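Local coordinates for protein fructosyl amine:oxygen oxidoreductase (Neosartorya fumigata, PDB 4WCT) that probably oxidises fructosyl amines (Amadori products) with molecular oxygen, using a bound flavin-adenine dinucleotide to remove the sugar-derived adduct, at residues A[360-370]-A[381-392]; A[370-380]-A[396-406]. One frame throughout, in Å; residues are numbered along the deposited sequence. Where two conformers were deposited one is given.

Contact 1. Residues A[360-370]-A[381-392]; sequences DADTPDRAFLI and VAVGGSGNGAMQ. With FAD (flavin-adenine dinucleotide), chain C.
Asp360 OD2 accepts two bonds at once, from the backbone N of Gly387 at 2.8 Å and from the ribityl O3' of FAD at 2.6 Å. CG lies anti to the backbone N (chi1 -155°), which carries the carboxylate toward the 385-388 turn, and the Gly387 N-H reaches OD2 from above the carboxylate plane, 41° out of it. The other oxygen, OD1, accepts a hydrogen bond from a water that in turn accepts from Gly385 N and donates to the FAD phosphate oxygen O2P. One carboxylate thus ties a glycine-rich turn to the ribityl chain directly and to the pyrophosphate through this water.

Ser386 is held through its N, its OG and its carbonyl O. The N donates to Ala361 O, the OG accepts a nearly straight bond from Thr363 N (168°) while donating to Gly384 O, and the carbonyl O takes both NE and NH2 of Arg366, each at 3.0 Å. That grip is side-on, with the oxygen in the guanidinium plane. Arg366 NH1 turns to Gln432 O, and the carboxylate of Asp362 pairs with Arg434 and Arg253.

Beyond this polar knot the segments form the flavin-proximal end of an antiparallel beta hairpin in the FAD-binding domain, where Leu369 and Val383 make a hydrogen-bonded pair, N to O 2.9 Å in both directions. From the hairpin's second strand the chain runs through a type I' turn, Gly385 to Asn388, to the isoalloxazine, where Met391 N donates to FAD O2 at 2.8 Å.

Apolar packing follows the pairing: Leu369 CD2 lies alongside Val383 CG2, 3.8 Å away. The Phe368 ring presents its edge to the carbonyl oxygens of Gly384 and Gly385, and its CZ touches Gln392 CG at 3.6 Å.

Contact 2. Residues A[370-380]-A[396-406]; sequences IDRHPEHPSLL and IGGFIADALES
The helix that follows the FAD-contacting loop packs against a beta hairpin at the edge of the dinucleotide-binding sheet, and Ile370, Leu380 and Ala403 make the middle of that interface. Strand 370-372 and helix 396-404 run nearly parallel, their axes 18° apart and 8.1 Å at closest approach. The small Ala403 side chain is touched from both strands: its CB lies 4.0 Å from Ile370 CG2 and 3.8 Å from Leu380 CD1. With chi1 at 178°, the Leu380 chain extends away from its own N, and its two methyls divide the work, CD1 going to Ala403 while CD2 meets Ile400 CG2 at 3.7 Å and Leu404 CB at 3.9 Å. One turn before Ile400, Ile370 CD1 meets Ile396 CD1, 4.0 Å away, with the two side chains at a slant.

At the C-terminal end of the helix Arg372, bent at chi3 (53°), lays its CD 3.6 Å from Ala403 O and brings NH1 to 3.2 Å from Leu404 O, which sits at the guanidinium edge. Ser406, with positive phi, is the C-prime residue of the Schellman motif that closes the helix here. Ile396 and Ile400 also touch helix 35-46. A helix lying nearly parallel to the strands it covers is the alpha-on-beta packing of Rossmann-type FAD-binding domains.

In the fold
Both contacts draw on one beta hairpin, strands 369-372 and 379-383, and their centres lie about 15 Å apart. Their segments alternate in sequence, 360-370, 370-380, 381-392 and 396-406, with Ile370 common to the two. Strand 379-383 sits beside the parallel strand 233-236 in the six-stranded mixed sheet, and 369-372 forms one edge, within this chain. Contact 1 is at the flavin end and contact 2 at the far end; the centre of contact 1 lies about 8 Å, and that of contact 2 about 20 Å, from the centre of the chain. Ala382 CB meets Ile400 CD1 at 3.6 Å, joining their apolar layers. The hairpin thus connects the FAD pocket with the helix 393-404 packed on the sheet.

Contact 1. Residues A[360-370]-A[381-392]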
loop_
_atom_site.group_PDB
_atom_site.type_symbol
_atom_site.label_atom_id
_atom_site.label_comp_id
_atom_site.label_asym_id
_atom_site.label_seq_id
_atom_site.Cartn_x
_atom_site.Cartn_y
_atom_site.Cartn_z
ATOM N N ASP A 360 5.014 4.537 -0.687
ATOM C CA ASP A 360 3.966 4.357 -1.708
ATOM C C ASP A 360 3.959 5.618 -2.575
ATOM O O ASP A 360 4.832 6.489 -2.432
ATOM C CB ASP A 360 2.625 4.182 -1.031
ATOM C CG ASP A 360 1.594 3.396 -1.874
ATOM O OD1 ASP A 360 1.770 3.195 -3.109
ATOM O OD2 ASP A 360 0.469 3.142 -1.326
ATOM N N ALA A 361 3.001 5.699 -3.489
ATOM C CA ALA A 361 2.778 6.953 -4.200
ATOM C C ALA A 361 1.304 7.310 -4.288
ATOM O O ALA A 361 0.464 6.449 -4.587
ATOM C CB ALA A 361 3.419 6.888 -5.593
ATOM N N ASP A 362 1.001 8.575 -3.980
ATOM C CA ASP A 362 -0.335 9.123 -4.005
ATOM C C ASP A 362 -0.602 9.813 -5.349
ATOM O O ASP A 362 0.221 10.605 -5.836
ATOM C CB ASP A 362 -0.532 10.165 -2.912
ATOM C CG ASP A 362 -0.600 9.577 -1.525
ATOM O OD1 ASP A 362 -1.232 8.505 -1.328
ATOM O OD2 ASP A 362 -0.080 10.262 -0.615
ATOM N N THR A 363 -1.755 9.499 -5.924
ATOM C CA THR A 363 -2.328 10.301 -7.003
ATOM C C THR A 363 -3.002 11.538 -6.399
ATOM O O THR A 363 -3.210 11.618 -5.186
ATOM C CB THR A 363 -3.331 9.458 -7.766
ATOM O OG1 THR A 363 -4.342 9.022 -6.858
ATOM C CG2 THR A 363 -2.609 8.269 -8.434
ATOM N N PRO A 364 -3.391 12.514 -7.242
ATOM C CA PRO A 364 -4.018 13.692 -6.689
ATOM C C PRO A 364 -5.323 13.445 -5.923
ATOM O O PRO A 364 -5.630 14.184 -4.994
ATOM C CB PRO A 364 -4.275 14.555 -7.936
ATOM C CG PRO A 364 -3.191 14.168 -8.854
ATOM C CD PRO A 364 -3.082 12.669 -8.676
ATOM N N ASP A 365 -6.094 12.429 -6.312
ATOM C CA ASP A 365 -7.318 12.082 -5.623
ATOM C C ASP A 365 -7.276 10.775 -4.835
ATOM O O ASP A 365 -8.308 10.351 -4.262
ATOM C CB ASP A 365 -8.459 12.064 -6.623
ATOM C CG ASP A 365 -8.303 11.016 -7.716
ATOM O OD1 ASP A 365 -7.286 10.265 -7.711
ATOM O OD2 ASP A 365 -9.210 11.008 -8.604
ATOM N N ARG A 366 -6.090 10.181 -4.806
ATOM C CA ARG A 366 -5.808 8.920 -4.148
ATOM C C ARG A 366 -6.646 7.761 -4.685
ATOM O O ARG A 366 -6.744 6.715 -4.034
ATOM C CB ARG A 366 -5.905 9.070 -2.625
ATOM C CG ARG A 366 -4.747 9.893 -2.073
ATOM C CD ARG A 366 -4.739 9.982 -0.561
ATOM N NE ARG A 366 -4.652 8.677 0.051
ATOM C CZ ARG A 366 -5.087 8.399 1.278
ATOM N NH1 ARG A 366 -5.531 9.362 2.074
ATOM N NH2 ARG A 366 -4.983 7.161 1.748
ATOM N N ALA A 367 -7.124 7.879 -5.928
ATOM C CA ALA A 367 -7.531 6.715 -6.713
ATOM C C ALA A 367 -6.347 6.163 -7.480
ATOM O O ALA A 367 -5.337 6.848 -7.667
ATOM C CB ALA A 367 -8.717 7.051 -7.636
ATOM N N PHE A 368 -6.411 4.870 -7.793
ATOM C CA PHE A 368 -5.334 4.237 -8.529
ATOM C C PHE A 368 -5.157 4.827 -9.923
ATOM O O PHE A 368 -5.963 5.610 -10.407
ATOM C CB PHE A 368 -5.566 2.740 -8.641
ATOM C CG PHE A 368 -5.900 2.057 -7.309
ATOM C CD1 PHE A 368 -5.251 2.438 -6.120
ATOM C CD2 PHE A 368 -6.779 0.984 -7.280
ATOM C CE1 PHE A 368 -5.557 1.813 -4.927
ATOM C CE2 PHE A 368 -7.115 0.381 -6.065
ATOM C CZ PHE A 368 -6.501 0.806 -4.896
ATOM N N LEU A 369 -4.044 4.490 -10.524
ATOM C CA LEU A 369 -3.743 4.933 -11.895
ATOM C C LEU A 369 -3.365 3.702 -12.705
ATOM O O LEU A 369 -2.260 3.158 -12.588
ATOM C CB LEU A 369 -2.645 5.983 -11.882
ATOM C CG LEU A 369 -2.032 6.400 -13.233
ATOM C CD1 LEU A 369 -3.106 6.813 -14.223
ATOM C CD2 LEU A 369 -0.982 7.486 -13.038
ATOM N N ILE A 370 -4.354 3.187 -13.435
ATOM C CA ILE A 370 -4.174 1.948 -14.173
ATOM C C ILE A 370 -4.752 2.192 -15.558
ATOM O O ILE A 370 -5.970 2.319 -15.697
ATOM C CB ILE A 370 -4.917 0.769 -13.527
ATOM C CG1 ILE A 370 -4.400 0.490 -12.126
ATOM C CG2 ILE A 370 -4.765 -0.484 -14.367
ATOM C CD1 ILE A 370 -5.306 -0.444 -11.371
ATOM N N VAL A 381 0.488 1.473 -17.445
ATOM C CA VAL A 381 0.912 1.860 -16.083
ATOM C C VAL A 381 -0.070 1.286 -15.056
ATOM O O VAL A 381 -1.269 1.273 -15.266
ATOM C CB VAL A 381 1.070 3.400 -15.930
ATOM C CG1 VAL A 381 2.087 3.947 -16.920
ATOM C CG2 VAL A 381 -0.256 4.144 -16.061
ATOM N N ALA A 382 0.465 0.826 -13.933
ATOM C CA ALA A 382 -0.343 0.307 -12.836
ATOM C C ALA A 382 0.333 0.719 -11.532
ATOM O O ALA A 382 1.206 0.032 -11.010
ATOM C CB ALA A 382 -0.502 -1.212 -12.938
ATOM N N VAL A 383 -0.018 1.932 -11.123
ATOM C CA VAL A 383 0.674 2.668 -10.078
ATOM C C VAL A 383 -0.349 3.432 -9.239
ATOM O O VAL A 383 -1.572 3.362 -9.467
ATOM C CB VAL A 383 1.718 3.631 -10.678
ATOM C CG1 VAL A 383 2.813 2.867 -11.424
ATOM C CG2 VAL A 383 1.074 4.654 -11.579
ATOM N N GLY A 384 0.140 4.104 -8.203
ATOM C CA GLY A 384 -0.700 5.027 -7.456
ATOM C C GLY A 384 -1.520 4.307 -6.388
ATOM O O GLY A 384 -2.670 4.665 -6.114
ATOM N N GLY A 385 -0.900 3.346 -5.716
ATOM C CA GLY A 385 -1.555 2.667 -4.586
ATOM C C GLY A 385 -2.167 3.580 -3.536
ATOM O O GLY A 385 -3.171 3.240 -2.931
ATOM N N SER A 386 -1.565 4.747 -3.331
ATOM C CA SER A 386 -2.223 5.836 -2.586
ATOM C C SER A 386 -2.623 5.395 -1.161
ATOM O O SER A 386 -3.592 5.906 -0.607
ATOM C CB SER A 386 -3.441 6.350 -3.339
ATOM O OG SER A 386 -3.077 6.970 -4.560
ATOM N N GLY A 387 -1.863 4.462 -0.606
ATOM C CA GLY A 387 -2.034 4.022 0.761
ATOM C C GLY A 387 -3.055 2.928 0.949
ATOM O O GLY A 387 -3.352 2.561 2.083
ATOM N N ASN A 388 -3.634 2.416 -0.131
ATOM C CA ASN A 388 -4.606 1.308 0.029
ATOM C C ASN A 388 -4.514 0.297 -1.102
ATOM O O ASN A 388 -5.477 -0.421 -1.434
ATOM C CB ASN A 388 -6.042 1.808 0.187
ATOM C CG ASN A 388 -6.377 2.934 -0.754
ATOM O OD1 ASN A 388 -6.203 2.817 -1.965
ATOM N ND2 ASN A 388 -6.927 4.020 -0.204
ATOM N N GLY A 389 -3.298 0.091 -1.544
ATOM C CA GLY A 389 -3.016 -0.893 -2.573
ATOM C C GLY A 389 -2.829 -2.331 -2.109
ATOM O O GLY A 389 -2.840 -3.228 -2.946
ATOM N N ALA A 390 -2.385 -2.533 -0.875
ATOM C CA ALA A 390 -1.966 -3.858 -0.443
ATOM C C ALA A 390 -3.156 -4.805 -0.304
ATOM O O ALA A 390 -3.092 -5.986 -0.714
ATOM C CB ALA A 390 -1.180 -3.803 0.870
ATOM N N MET A 391 -4.270 -4.289 0.190
ATOM C CA MET A 391 -5.478 -5.091 0.323
ATOM C C MET A 391 -6.061 -5.524 -1.023
ATOM O O MET A 391 -6.857 -6.481 -1.082
ATOM C CB MET A 391 -6.540 -4.375 1.157
ATOM C CG MET A 391 -7.192 -3.225 0.438
ATOM S SD MET A 391 -8.439 -2.337 1.392
ATOM C CE MET A 391 -7.422 -1.372 2.492
ATOM N N GLN A 392 -5.607 -4.902 -2.102
ATOM C CA GLN A 392 -6.046 -5.231 -3.446
ATOM C C GLN A 392 -5.275 -6.430 -4.042
ATOM O O GLN A 392 -5.598 -6.852 -5.151
ATOM C CB GLN A 392 -5.816 -4.038 -4.402
ATOM C CG GLN A 392 -6.260 -2.662 -3.877
ATOM C CD GLN A 392 -7.728 -2.598 -3.477
ATOM O OE1 GLN A 392 -8.564 -3.368 -3.979
ATOM N NE2 GLN A 392 -8.055 -1.664 -2.571
HETATM P PA FAD C . 5.334 -2.184 -4.015
HETATM O O1A FAD C . 4.630 -3.273 -3.258
HETATM O O2A FAD C . 6.174 -1.175 -3.297
HETATM O O5B FAD C . 6.205 -2.906 -5.106
HETATM C C5B FAD C . 7.015 -2.130 -6.002
HETATM C C4B FAD C . 8.111 -3.040 -6.544
HETATM O O4B FAD C . 8.815 -2.347 -7.626
HETATM C C3B FAD C . 9.161 -3.441 -5.513
HETATM O O3B FAD C . 9.306 -4.866 -5.410
HETATM C C2B FAD C . 10.446 -2.786 -6.029
HETATM O O2B FAD C . 11.657 -3.455 -5.686
HETATM C C1B FAD C . 10.174 -2.699 -7.532
HETATM N N9A FAD C . 10.991 -1.650 -8.181
HETATM C C8A FAD C . 11.342 -0.451 -7.684
HETATM N N7A FAD C . 12.150 0.204 -8.549
HETATM C C5A FAD C . 12.229 -0.582 -9.654
HETATM C C6A FAD C . 12.967 -0.517 -10.909
HETATM N N6A FAD C . 13.729 0.551 -11.202
HETATM N N1A FAD C . 12.870 -1.582 -11.733
HETATM C C2A FAD C . 12.105 -2.652 -11.482
HETATM N N3A FAD C . 11.433 -2.790 -10.326
HETATM C C4A FAD C . 11.479 -1.794 -9.408
HETATM N N1 FAD C . -2.351 -0.637 1.894
HETATM C C2 FAD C . -3.471 -1.313 2.329
HETATM O O2 FAD C . -4.227 -1.766 1.472
HETATM N N3 FAD C . -3.672 -1.572 3.623
HETATM C C4 FAD C . -2.875 -1.064 4.586
HETATM O O4 FAD C . -3.036 -1.269 5.821
HETATM C C4X FAD C . -1.690 -0.317 4.201
HETATM N N5 FAD C . -0.848 0.192 5.140
HETATM C C5X FAD C . 0.370 0.665 4.732
HETATM C C6 FAD C . 1.361 0.981 5.656
HETATM C C7 FAD C . 2.544 1.556 5.233
HETATM C C7M FAD C . 3.614 1.816 6.232
HETATM C C8 FAD C . 2.771 1.766 3.797
HETATM C C8M FAD C . 4.038 2.335 3.274
HETATM C C9 FAD C . 1.844 1.362 2.869
HETATM C C9A FAD C . 0.625 0.868 3.283
HETATM N N10 FAD C . -0.360 0.544 2.346
HETATM C C10 FAD C . -1.492 -0.144 2.786
HETATM C "C1'" FAD C . -0.251 0.767 0.911
HETATM C "C2'" FAD C . 0.247 -0.455 0.156
HETATM O "O2'" FAD C . 1.384 -0.942 0.856
HETATM C "C3'" FAD C . 0.622 -0.028 -1.270
HETATM O "O3'" FAD C . -0.432 0.766 -1.835
HETATM C "C4'" FAD C . 0.915 -1.235 -2.166
HETATM O "O4'" FAD C . 1.734 -2.165 -1.460
HETATM C "C5'" FAD C . 1.666 -0.734 -3.392
HETATM O "O5'" FAD C . 1.905 -1.840 -4.262
HETATM P P FAD C . 2.881 -1.653 -5.525
HETATM O O1P FAD C . 2.980 -2.991 -6.223
HETATM O O2P FAD C . 2.409 -0.425 -6.265
HETATM O O3P FAD C . 4.294 -1.312 -4.845
HETATM O O HOH W 1 1.864 2.187 -5.674
#

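Contact 2. Residues A[370-380]-A[396-406]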
loop_
_atom_site.group_PDB
_atom_site.type_symbol
_atom_site.label_atom_id
_atom_site.label_comp_id
_atom_site.label_asym_id
_atom_site.label_seq_id
_atom_site.Cartn_x
_atom_site.Cartn_y
_atom_site.Cartn_z
ATOM N N ILE A 370 -4.354 3.187 -13.435
ATOM C CA ILE A 370 -4.174 1.948 -14.173
ATOM C C ILE A 370 -4.752 2.192 -15.558
ATOM O O ILE A 370 -5.970 2.319 -15.697
ATOM C CB ILE A 370 -4.917 0.769 -13.527
ATOM C CG1 ILE A 370 -4.400 0.490 -12.126
ATOM C CG2 ILE A 370 -4.765 -0.484 -14.367
ATOM C CD1 ILE A 370 -5.306 -0.444 -11.371
ATOM N N ASP A 371 -3.874 2.352 -16.546
ATOM C CA ASP A 371 -4.320 2.717 -17.896
ATOM C C ASP A 371 -3.201 2.507 -18.889
ATOM O O ASP A 371 -2.038 2.544 -18.543
ATOM C CB ASP A 371 -4.739 4.187 -17.916
ATOM C CG ASP A 371 -5.690 4.529 -19.062
ATOM O OD1 ASP A 371 -6.083 3.626 -19.860
ATOM O OD2 ASP A 371 -6.100 5.705 -19.108
ATOM N N ARG A 372 -3.578 2.363 -20.155
ATOM C CA ARG A 372 -2.637 2.464 -21.246
ATOM C C ARG A 372 -2.236 3.896 -21.480
ATOM O O ARG A 372 -3.030 4.796 -21.293
ATOM C CB ARG A 372 -3.259 1.847 -22.507
ATOM C CG ARG A 372 -3.782 0.431 -22.259
ATOM C CD ARG A 372 -4.684 -0.091 -23.380
ATOM N NE ARG A 372 -4.024 0.031 -24.674
ATOM C CZ ARG A 372 -3.619 -0.998 -25.414
ATOM N NH1 ARG A 372 -3.843 -2.244 -25.006
ATOM N NH2 ARG A 372 -2.995 -0.781 -26.568
ATOM N N HIS A 373 -0.968 4.114 -21.770
ATOM C CA HIS A 373 -0.443 5.463 -21.971
ATOM C C HIS A 373 -0.974 5.998 -23.316
ATOM O O HIS A 373 -0.872 5.317 -24.335
ATOM C CB HIS A 373 1.076 5.416 -21.987
ATOM C CG HIS A 373 1.720 6.754 -21.866
ATOM N ND1 HIS A 373 1.523 7.755 -22.792
ATOM C CD2 HIS A 373 2.414 7.321 -20.848
ATOM C CE1 HIS A 373 2.074 8.875 -22.356
ATOM N NE2 HIS A 373 2.704 8.611 -21.225
ATOM N N PRO A 374 -1.481 7.240 -23.320
ATOM C CA PRO A 374 -2.156 7.680 -24.535
ATOM C C PRO A 374 -1.199 7.874 -25.704
ATOM O O PRO A 374 -1.654 7.876 -26.843
ATOM C CB PRO A 374 -2.812 9.021 -24.131
ATOM C CG PRO A 374 -2.232 9.391 -22.814
ATOM C CD PRO A 374 -1.847 8.076 -22.159
ATOM N N GLU A 375 0.056 8.189 -25.421
ATOM C CA GLU A 375 1.057 8.458 -26.467
ATOM C C GLU A 375 1.867 7.208 -26.788
ATOM O O GLU A 375 2.608 7.191 -27.765
ATOM C CB GLU A 375 2.038 9.561 -26.041
ATOM C CG GLU A 375 1.430 10.754 -25.331
ATOM C CD GLU A 375 0.361 11.418 -26.151
ATOM O OE1 GLU A 375 0.552 11.501 -27.380
ATOM O OE2 GLU A 375 -0.686 11.799 -25.581
ATOM N N HIS A 376 1.851 6.233 -25.879
ATOM C CA HIS A 376 2.633 5.005 -26.021
ATOM C C HIS A 376 1.776 3.782 -25.698
ATOM O O HIS A 376 1.826 3.245 -24.590
ATOM C CB HIS A 376 3.890 4.998 -25.152
ATOM C CG HIS A 376 4.524 6.337 -24.985
ATOM N ND1 HIS A 376 5.156 6.995 -26.022
ATOM C CD2 HIS A 376 4.772 7.067 -23.874
ATOM C CE1 HIS A 376 5.656 8.133 -25.573
ATOM N NE2 HIS A 376 5.435 8.203 -24.275
ATOM N N PRO A 377 0.992 3.326 -26.675
ATOM C CA PRO A 377 -0.083 2.363 -26.406
ATOM C C PRO A 377 0.391 0.990 -25.951
ATOM O O PRO A 377 -0.409 0.224 -25.416
ATOM C CB PRO A 377 -0.789 2.219 -27.765
ATOM C CG PRO A 377 0.166 2.769 -28.783
ATOM C CD PRO A 377 0.961 3.821 -28.069
ATOM N N SER A 378 1.664 0.669 -26.155
ATOM C CA SER A 378 2.162 -0.628 -25.691
ATOM C C SER A 378 2.575 -0.583 -24.225
ATOM O O SER A 378 2.996 -1.605 -23.683
ATOM C CB SER A 378 3.315 -1.132 -26.553
ATOM O OG SER A 378 2.920 -1.156 -27.911
ATOM N N LEU A 379 2.504 0.604 -23.617
ATOM C CA LEU A 379 2.817 0.759 -22.199
ATOM C C LEU A 379 1.512 0.794 -21.415
ATOM O O LEU A 379 0.647 1.633 -21.668
ATOM C CB LEU A 379 3.594 2.063 -21.978
ATOM C CG LEU A 379 3.857 2.425 -20.517
ATOM C CD1 LEU A 379 4.861 1.462 -19.899
ATOM C CD2 LEU A 379 4.403 3.839 -20.454
ATOM N N LEU A 380 1.452 -0.021 -20.370
ATOM C CA LEU A 380 0.383 0.034 -19.385
ATOM C C LEU A 380 0.994 0.415 -18.039
ATOM O O LEU A 380 2.011 -0.135 -17.668
ATOM C CB LEU A 380 -0.261 -1.333 -19.255
ATOM C CG LEU A 380 -1.382 -1.468 -18.230
ATOM C CD1 LEU A 380 -2.636 -0.728 -18.665
ATOM C CD2 LEU A 380 -1.686 -2.934 -18.058
ATOM N N ILE A 396 -5.955 -7.244 -7.937
ATOM C CA ILE A 396 -5.481 -6.082 -8.696
ATOM C C ILE A 396 -4.829 -6.491 -10.033
ATOM O O ILE A 396 -5.046 -5.844 -11.067
ATOM C CB ILE A 396 -4.539 -5.201 -7.852
ATOM C CG1 ILE A 396 -4.403 -3.809 -8.502
ATOM C CG2 ILE A 396 -3.214 -5.898 -7.669
ATOM C CD1 ILE A 396 -5.592 -2.911 -8.298
ATOM N N GLY A 397 -4.169 -7.644 -10.054
ATOM C CA GLY A 397 -3.645 -8.177 -11.293
ATOM C C GLY A 397 -4.715 -8.490 -12.317
ATOM O O GLY A 397 -4.449 -8.436 -13.516
ATOM N N GLY A 398 -5.927 -8.850 -11.880
ATOM C CA GLY A 398 -7.004 -9.067 -12.855
ATOM C C GLY A 398 -7.481 -7.773 -13.484
ATOM O O GLY A 398 -7.829 -7.742 -14.662
ATOM N N PHE A 399 -7.664 -6.743 -12.664
ATOM C CA PHE A 399 -7.968 -5.416 -13.193
ATOM C C PHE A 399 -6.873 -4.917 -14.116
ATOM O O PHE A 399 -7.161 -4.374 -15.210
ATOM C CB PHE A 399 -8.198 -4.414 -12.063
ATOM C CG PHE A 399 -9.429 -4.671 -11.296
ATOM C CD1 PHE A 399 -10.673 -4.328 -11.816
ATOM C CD2 PHE A 399 -9.363 -5.259 -10.043
ATOM C CE1 PHE A 399 -11.838 -4.580 -11.095
ATOM C CE2 PHE A 399 -10.518 -5.508 -9.325
ATOM C CZ PHE A 399 -11.751 -5.121 -9.821
ATOM N N ILE A 400 -5.608 -5.131 -13.728
ATOM C CA ILE A 400 -4.488 -4.715 -14.578
ATOM C C ILE A 400 -4.459 -5.510 -15.912
ATOM O O ILE A 400 -4.313 -4.916 -16.996
ATOM C CB ILE A 400 -3.151 -4.857 -13.827
ATOM C CG1 ILE A 400 -3.076 -3.843 -12.658
ATOM C CG2 ILE A 400 -1.968 -4.663 -14.778
ATOM C CD1 ILE A 400 -2.095 -4.197 -11.574
ATOM N N ALA A 401 -4.649 -6.823 -15.846
ATOM C CA ALA A 401 -4.752 -7.643 -17.069
ATOM C C ALA A 401 -5.939 -7.207 -17.953
ATOM O O ALA A 401 -5.834 -7.179 -19.207
ATOM C CB ALA A 401 -4.838 -9.111 -16.722
ATOM N N ASP A 402 -7.050 -6.837 -17.322
ATOM C CA ASP A 402 -8.218 -6.360 -18.049
ATOM C C ASP A 402 -7.893 -5.064 -18.799
ATOM O O ASP A 402 -8.275 -4.870 -19.948
ATOM C CB ASP A 402 -9.405 -6.081 -17.108
ATOM C CG ASP A 402 -10.154 -7.332 -16.655
ATOM O OD1 ASP A 402 -9.889 -8.473 -17.150
ATOM O OD2 ASP A 402 -11.013 -7.174 -15.757
ATOM N N ALA A 403 -7.190 -4.158 -18.140
ATOM C CA ALA A 403 -6.756 -2.931 -18.790
ATOM C C ALA A 403 -5.788 -3.214 -19.962
ATOM O O ALA A 403 -5.880 -2.588 -21.018
ATOM C CB ALA A 403 -6.106 -2.026 -17.763
ATOM N N LEU A 404 -4.893 -4.189 -19.797
ATOM C CA LEU A 404 -4.007 -4.614 -20.876
ATOM C C LEU A 404 -4.824 -5.108 -22.076
ATOM O O LEU A 404 -4.499 -4.799 -23.234
ATOM C CB LEU A 404 -3.083 -5.739 -20.419
ATOM C CG LEU A 404 -1.969 -6.164 -21.378
ATOM C CD1 LEU A 404 -0.858 -5.124 -21.479
ATOM C CD2 LEU A 404 -1.398 -7.518 -20.990
ATOM N N GLU A 405 -5.942 -5.746 -21.775
ATOM C CA GLU A 405 -6.813 -6.329 -22.792
ATOM C C GLU A 405 -7.943 -5.394 -23.231
ATOM O O GLU A 405 -8.852 -5.824 -23.941
ATOM C CB GLU A 405 -7.387 -7.641 -22.274
ATOM C CG GLU A 405 -6.348 -8.717 -22.028
ATOM C CD GLU A 405 -6.886 -9.974 -21.342
ATOM O OE1 GLU A 405 -8.075 -10.031 -20.991
ATOM O OE2 GLU A 405 -6.155 -10.964 -21.278
ATOM N N SER A 406 -7.845 -4.119 -22.861
ATOM C CA SER A 406 -8.818 -3.082 -23.230
ATOM C C SER A 406 -10.223 -3.414 -22.799
ATOM O O SER A 406 -11.177 -3.140 -23.515
ATOM C CB SER A 406 -8.782 -2.831 -24.749
ATOM O OG SER A 406 -7.533 -2.287 -25.112
#